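Local coordinates for BH2358 protein (Bacillus halodurans C-125, PDB 2RBD), which is of unknown function but is a putative spore coat protein, a four-helix protein whose family belongs to the ferritin clan, at residues E54-Q57 with A58-E62; R97-D100 with P101-S104; K147-K150 with L151-K155. All coordinates share one frame; numbering follows the deposited sequence.

Interaction 1: E54-Q57 with A58-E62; sequences EAIQ and AMQDE
Gln60 lies back over the turn that precedes it, alongside Ile56 and pointing the same way. Its CB sits 3.5 Å from Gln57 O, over the carbonyl one turn back. CG, placed beside the backbone N by a chi1 of -75°, comes to 3.3 Å from Ile56 O, the same oxygen that accepts the backbone N-H of Gln60. From there the chain runs on extended, and the amide carbon CD meets the methyl CG2 of Ile56 at 3.9 Å. At the tip the two amide atoms part: OE1 faces CA of Gln57, while NE2 stays beside that methyl. The side chain also packs on Arg37 of helix 16-42. Cut back to alanine, this position would probably leave a gap beside CG2 of Ile56 and Arg37 without the side chain that packs on it. The setting is the middle of helix 46-72, in a bundle of four long helices, with unbroken i to i+4 bonding: Ala58 N donates to Glu54 O at 2.9 Å, and the next three residues repeat the pattern. On the buried side, selenomethionine Met59 curls back at chi3 (-71°), which brings its CE to 3.7 Å from Ala55 O; its side chain packs on Asn29 and Tyr36 of helix 16-42. Glu54 reaches away from this turn, its OE1 forming a salt bridge with Lys147 NZ.

Interaction 2: R97-D100 with P101-S104; sequences RFND and PEIS
A chi1 of -70° at Ile103 lays CG1 beside its own backbone N, back toward the preceding loop, where it lies 3.8 Å from CB of Phe98; the chi1 of Phe98, -68°, directs only the ring. This is the N-terminal start of helix 100-124, where the loop from helix 46-72 runs into the first turn. Asn99 holds the N-cap position, but its side chain makes no capping bond; its carbonyl oxygen accepts the first i to i+4 bond, from Ile103 N at 3.0 Å. Asp100 O takes Ser104 N in the same way, with the N-H pointing almost straight at the oxygen (170°). Pro101 suits this first turn: N-H groups there have no carbonyl four residues back to bond, so the hydrogen a proline nitrogen lacks costs nothing.

Arg97, still in the loop, reaches Asp100, the first helical residue. In one of the arginine's two conformers they form a salt bridge, NH2 to OD1 at 3.3 Å, with the carboxylate carbon at the edge of the guanidinium group and in its plane. The aspartate has further partners: OD1 accepts Gly44 N and OD2 accepts Asp45 N, tying the new helix to the loop after helix 16-42. Phe98 carries its ring to the subunit boundary, where it meets Phe98 of the second subunit, their planes nearly perpendicular, and, within its own chain, lies edge-to-face with His42. Ile103 faces inward instead, against Phe39, Leu48 and Ile52, and its terminal CD1 rests 3.5 Å from the carbonyl oxygen of Phe98.

Interaction 3: K147-K150 with L151-K155; sequences KMLK and LNKNK
Met148, a selenomethionine, and Leu151 lie side by side on the buried flank of helix 128-155, CE of the first 4.0 Å from CD2 of the second. The selenomethionine reaches there because it folds at both chi2 (-59°) and chi3 (-53°), turning its methyl back toward the leucine. Both pack on Ser104 of helix 100-124, and Leu151 also covers Leu48 and Leu51 of helix 46-72. Next to them Asn152 is buried too, and its amide is satisfied at both ends: OD1 pairs with Ser104 OG, ND2 with Ser108 OG. Regular i to i+4 bonds hold the backbone, as from Asn152 N to Met148 O at 3.0 Å.

The outer flank holds the following turn more loosely. Lys150 stretches out extended, making little side-chain contact with that turn, though it packs on Glu128 of the third subunit; exposed Asn154 is tied back by its backbone N to Lys150 O at 2.8 Å. Between the two flanks, Lys153 passes across Leu149 at an angle, its CE 3.8 Å from the leucine CG. Its NZ donates to Ile126 O of the third subunit, with Glu12 of that subunit a weak, long ion partner. The leucine thus supports the methylene chain of the lysine and itself packs on Ile126 of the third subunit, which suggests that this strip helps join the subunits, whereas the selenomethionine, leucine and asparagine on the buried flank serve the chain's own bundle.

Along the chain the three contacts come in series: interaction 1 within helix 46-72, interaction 2 at the start of helix 100-124, interaction 3 near the end of helix 128-155. Interactions 2 and 3 are neighbours, centres 14 Å apart, and touch where Ser104 OG lies 2.6 Å from Asn152 OD1, a probable hydrogen bond. Interaction 3 also reaches interaction 1, its centre about 19 Å off, through the salt bridge of Lys147 with Glu54. Interactions 1 and 2 do not touch, their nearest atoms being about 10 Å apart. Helix 128-155 therefore links both other helices, while interactions 2 and 3 also face different neighbouring subunits of the four-chain assembly.

Interaction 1: E54-Q57 with A58-E62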
# COMPACT_ATOMS: atom_id res chain seq x y z
N GLU A 54 -24.61 -1.39 -10.25
CA GLU A 54 -23.91 -0.15 -10.53
C GLU A 54 -22.40 -0.36 -10.59
O GLU A 54 -21.73 0.20 -11.44
CB GLU A 54 -24.25 0.87 -9.47
CG GLU A 54 -23.54 2.20 -9.71
CD GLU A 54 -23.86 3.29 -8.73
OE1 GLU A 54 -24.84 3.11 -7.94
OE2 GLU A 54 -23.11 4.32 -8.79
N ALA A 55 -21.88 -1.14 -9.65
CA ALA A 55 -20.47 -1.45 -9.66
C ALA A 55 -20.02 -2.16 -10.94
O ALA A 55 -18.97 -1.82 -11.48
CB ALA A 55 -20.08 -2.27 -8.44
N ILE A 56 -20.81 -3.16 -11.36
CA ILE A 56 -20.51 -3.88 -12.60
C ILE A 56 -20.47 -2.90 -13.76
O ILE A 56 -19.54 -2.92 -14.56
CB ILE A 56 -21.55 -4.97 -12.84
CG1 ILE A 56 -21.40 -6.09 -11.78
CG2 ILE A 56 -21.41 -5.55 -14.26
CD1 ILE A 56 -22.65 -6.98 -11.62
N GLN A 57 -21.44 -2.02 -13.86
CA GLN A 57 -21.50 -1.10 -14.98
C GLN A 57 -20.31 -0.12 -14.95
O GLN A 57 -19.71 0.19 -15.97
CB GLN A 57 -22.85 -0.36 -14.94
CG GLN A 57 -23.21 0.38 -16.21
CD GLN A 57 -24.60 1.01 -16.16
OE1 GLN A 57 -25.58 0.39 -15.70
NE2 GLN A 57 -24.69 2.23 -16.65
N ALA A 58 -19.97 0.35 -13.75
CA ALA A 58 -18.82 1.26 -13.56
C ALA A 58 -17.52 0.60 -14.00
O ALA A 58 -16.71 1.21 -14.70
CB ALA A 58 -18.75 1.74 -12.11
N MSE A 59 -17.36 -0.67 -13.67
CA MSE A 59 -16.14 -1.39 -14.06
C MSE A 59 -16.10 -1.66 -15.54
O MSE A 59 -15.03 -1.59 -16.17
CB MSE A 59 -16.04 -2.69 -13.28
CG MSE A 59 -15.68 -2.45 -11.80
SE MSE A 59 -15.25 -4.04 -10.80
CE MSE A 59 -17.02 -4.82 -10.68
N GLN A 60 -17.26 -1.93 -16.12
CA GLN A 60 -17.34 -2.09 -17.56
C GLN A 60 -16.96 -0.80 -18.27
O GLN A 60 -16.29 -0.83 -19.30
CB GLN A 60 -18.74 -2.53 -17.95
CG GLN A 60 -18.97 -4.01 -17.62
CD GLN A 60 -20.39 -4.46 -17.81
OE1 GLN A 60 -21.34 -3.68 -17.69
NE2 GLN A 60 -20.55 -5.73 -18.07
N ASP A 61 -17.34 0.33 -17.72
CA ASP A 61 -16.95 1.64 -18.31
C ASP A 61 -15.46 1.88 -18.21
O ASP A 61 -14.82 2.36 -19.17
CB ASP A 61 -17.64 2.83 -17.62
CG ASP A 61 -19.14 2.87 -17.82
OD1 ASP A 61 -19.66 2.19 -18.72
OD2 ASP A 61 -19.81 3.62 -17.07
N GLU A 62 -14.89 1.58 -17.04
CA GLU A 62 -13.44 1.64 -16.87
C GLU A 62 -12.76 0.73 -17.89
O GLU A 62 -11.78 1.12 -18.56
CB GLU A 62 -13.04 1.25 -15.47
CG GLU A 62 -13.48 2.23 -14.40
CD GLU A 62 -12.96 1.85 -13.04
OE1 GLU A 62 -12.43 0.75 -12.84
OE2 GLU A 62 -13.14 2.66 -12.11

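Interaction 2: R97-D100 with P101-S104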
# COMPACT_ATOMS: atom_id res chain seq x y z
N ARG A 97 -24.01 -20.50 0.00
CA ARG A 97 -24.65 -19.19 -0.16
C ARG A 97 -23.86 -18.09 0.52
O ARG A 97 -23.49 -18.22 1.69
CB ARG A 97 -26.07 -19.22 0.46
CG ARG A 97 -26.66 -17.82 0.92
CD ARG A 97 -27.85 -17.32 0.13
NE ARG A 97 -27.92 -15.85 0.07
CZ ARG A 97 -28.47 -15.03 0.96
NH1 ARG A 97 -28.97 -15.48 2.11
NH2 ARG A 97 -28.45 -13.71 0.74
N PHE A 98 -23.64 -16.97 -0.17
CA PHE A 98 -23.12 -15.78 0.42
C PHE A 98 -24.28 -14.91 0.82
O PHE A 98 -25.21 -14.70 0.06
CB PHE A 98 -22.19 -15.03 -0.54
CG PHE A 98 -20.90 -15.78 -0.81
CD1 PHE A 98 -19.83 -15.66 0.02
CD2 PHE A 98 -20.81 -16.65 -1.86
CE1 PHE A 98 -18.65 -16.41 -0.24
CE2 PHE A 98 -19.65 -17.39 -2.08
CZ PHE A 98 -18.60 -17.27 -1.26
N ASN A 99 -24.21 -14.43 2.03
CA ASN A 99 -25.27 -13.63 2.61
C ASN A 99 -25.01 -12.15 2.43
O ASN A 99 -23.88 -11.73 2.32
CB ASN A 99 -25.39 -14.00 4.10
CG ASN A 99 -25.66 -15.48 4.27
OD1 ASN A 99 -26.70 -15.95 3.84
ND2 ASN A 99 -24.67 -16.23 4.79
N ASP A 100 -26.08 -11.36 2.55
CA ASP A 100 -26.02 -9.94 2.19
C ASP A 100 -24.94 -9.14 2.94
O ASP A 100 -24.18 -8.44 2.33
CB ASP A 100 -27.39 -9.27 2.36
CG ASP A 100 -28.42 -9.82 1.41
OD1 ASP A 100 -28.06 -10.46 0.40
OD2 ASP A 100 -29.61 -9.63 1.66
N PRO A 101 -24.88 -9.26 4.28
CA PRO A 101 -23.83 -8.50 4.96
C PRO A 101 -22.41 -8.84 4.52
O PRO A 101 -21.57 -7.95 4.39
CB PRO A 101 -24.01 -8.88 6.42
CG PRO A 101 -25.38 -9.44 6.48
CD PRO A 101 -25.69 -10.04 5.21
N GLU A 102 -22.17 -10.12 4.28
CA GLU A 102 -20.83 -10.48 3.88
C GLU A 102 -20.54 -10.09 2.41
O GLU A 102 -19.41 -9.68 2.14
CB GLU A 102 -20.56 -11.94 4.21
CG GLU A 102 -20.34 -12.18 5.71
CD GLU A 102 -21.62 -12.13 6.54
OE1 GLU A 102 -22.68 -12.58 6.03
OE2 GLU A 102 -21.55 -11.65 7.70
N ILE A 103 -21.52 -10.10 1.53
CA ILE A 103 -21.38 -9.60 0.16
C ILE A 103 -21.03 -8.11 0.21
O ILE A 103 -20.11 -7.65 -0.44
CB ILE A 103 -22.67 -9.80 -0.64
CG1 ILE A 103 -22.89 -11.29 -0.92
CG2 ILE A 103 -22.61 -9.04 -1.99
CD1 ILE A 103 -24.31 -11.63 -1.40
N SER A 104 -21.79 -7.36 1.01
CA SER A 104 -21.54 -5.92 1.13
C SER A 104 -20.16 -5.63 1.66
O SER A 104 -19.47 -4.74 1.14
CB SER A 104 -22.60 -5.27 2.02
OG SER A 104 -22.56 -3.86 1.87

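Interaction 3: K147-K150 with L151-K155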
# COMPACT_ATOMS: atom_id res chain seq x y z
N LYS A 147 -21.44 5.60 -1.09
CA LYS A 147 -22.73 4.90 -1.22
C LYS A 147 -22.74 3.56 -0.51
O LYS A 147 -23.73 3.22 0.14
CB LYS A 147 -23.11 4.72 -2.68
CG LYS A 147 -23.42 5.95 -3.45
CD LYS A 147 -23.50 5.49 -4.92
CE LYS A 147 -24.54 6.17 -5.71
NZ LYS A 147 -25.21 5.18 -6.59
N MSE A 148 -21.67 2.78 -0.63
CA MSE A 148 -21.55 1.54 0.13
C MSE A 148 -21.56 1.76 1.62
O MSE A 148 -22.21 1.04 2.32
CB MSE A 148 -20.27 0.77 -0.31
CG MSE A 148 -20.31 0.25 -1.74
SE MSE A 148 -21.77 -0.98 -2.15
CE MSE A 148 -21.52 -2.29 -0.73
N LEU A 149 -20.85 2.77 2.11
CA LEU A 149 -20.85 3.06 3.53
C LEU A 149 -22.27 3.42 3.99
O LEU A 149 -22.70 2.94 5.03
CB LEU A 149 -19.90 4.21 3.82
CG LEU A 149 -19.75 4.66 5.28
CD1 LEU A 149 -19.33 3.45 6.13
CD2 LEU A 149 -18.76 5.83 5.37
N LYS A 150 -22.97 4.24 3.21
CA LYS A 150 -24.37 4.62 3.55
C LYS A 150 -25.27 3.38 3.64
O LYS A 150 -26.05 3.23 4.59
CB LYS A 150 -24.91 5.60 2.52
CG LYS A 150 -24.47 7.03 2.77
CD LYS A 150 -24.81 7.94 1.63
CE LYS A 150 -24.20 9.34 1.83
NZ LYS A 150 -24.57 10.20 0.66
N LEU A 151 -25.13 2.48 2.67
CA LEU A 151 -25.86 1.20 2.67
C LEU A 151 -25.60 0.41 3.93
O LEU A 151 -26.53 -0.02 4.59
CB LEU A 151 -25.51 0.37 1.45
CG LEU A 151 -26.16 -1.01 1.29
CD1 LEU A 151 -27.57 -0.84 0.82
CD2 LEU A 151 -25.37 -1.94 0.33
N ASN A 152 -24.32 0.20 4.26
CA ASN A 152 -23.95 -0.58 5.41
C ASN A 152 -24.49 0.03 6.70
O ASN A 152 -24.95 -0.69 7.61
CB ASN A 152 -22.44 -0.75 5.47
CG ASN A 152 -21.93 -1.73 4.43
OD1 ASN A 152 -22.58 -2.72 4.16
ND2 ASN A 152 -20.77 -1.45 3.84
N LYS A 153 -24.45 1.34 6.78
CA LYS A 153 -25.04 2.05 7.92
C LYS A 153 -26.55 1.83 7.97
O LYS A 153 -27.06 1.44 9.02
CB LYS A 153 -24.70 3.54 7.90
CG LYS A 153 -23.24 3.85 8.18
CD LYS A 153 -22.99 5.34 8.05
CE LYS A 153 -21.56 5.74 8.46
NZ LYS A 153 -21.24 7.19 8.22
N ASN A 154 -27.22 2.05 6.84
CA ASN A 154 -28.69 1.99 6.77
C ASN A 154 -29.21 0.60 7.13
O ASN A 154 -30.26 0.47 7.79
CB ASN A 154 -29.15 2.36 5.37
CG ASN A 154 -28.95 3.85 5.03
OD1 ASN A 154 -28.70 4.66 5.91
ND2 ASN A 154 -29.08 4.20 3.74
N LYS A 155 -28.50 -0.43 6.67
CA LYS A 155 -28.90 -1.83 6.84
C LYS A 155 -28.49 -2.42 8.18
O LYS A 155 -28.95 -3.50 8.55
CB LYS A 155 -28.35 -2.68 5.70
CG LYS A 155 -28.81 -2.24 4.35
CD LYS A 155 -30.28 -2.64 4.07
CE LYS A 155 -30.73 -2.08 2.72
NZ LYS A 155 -32.13 -2.48 2.33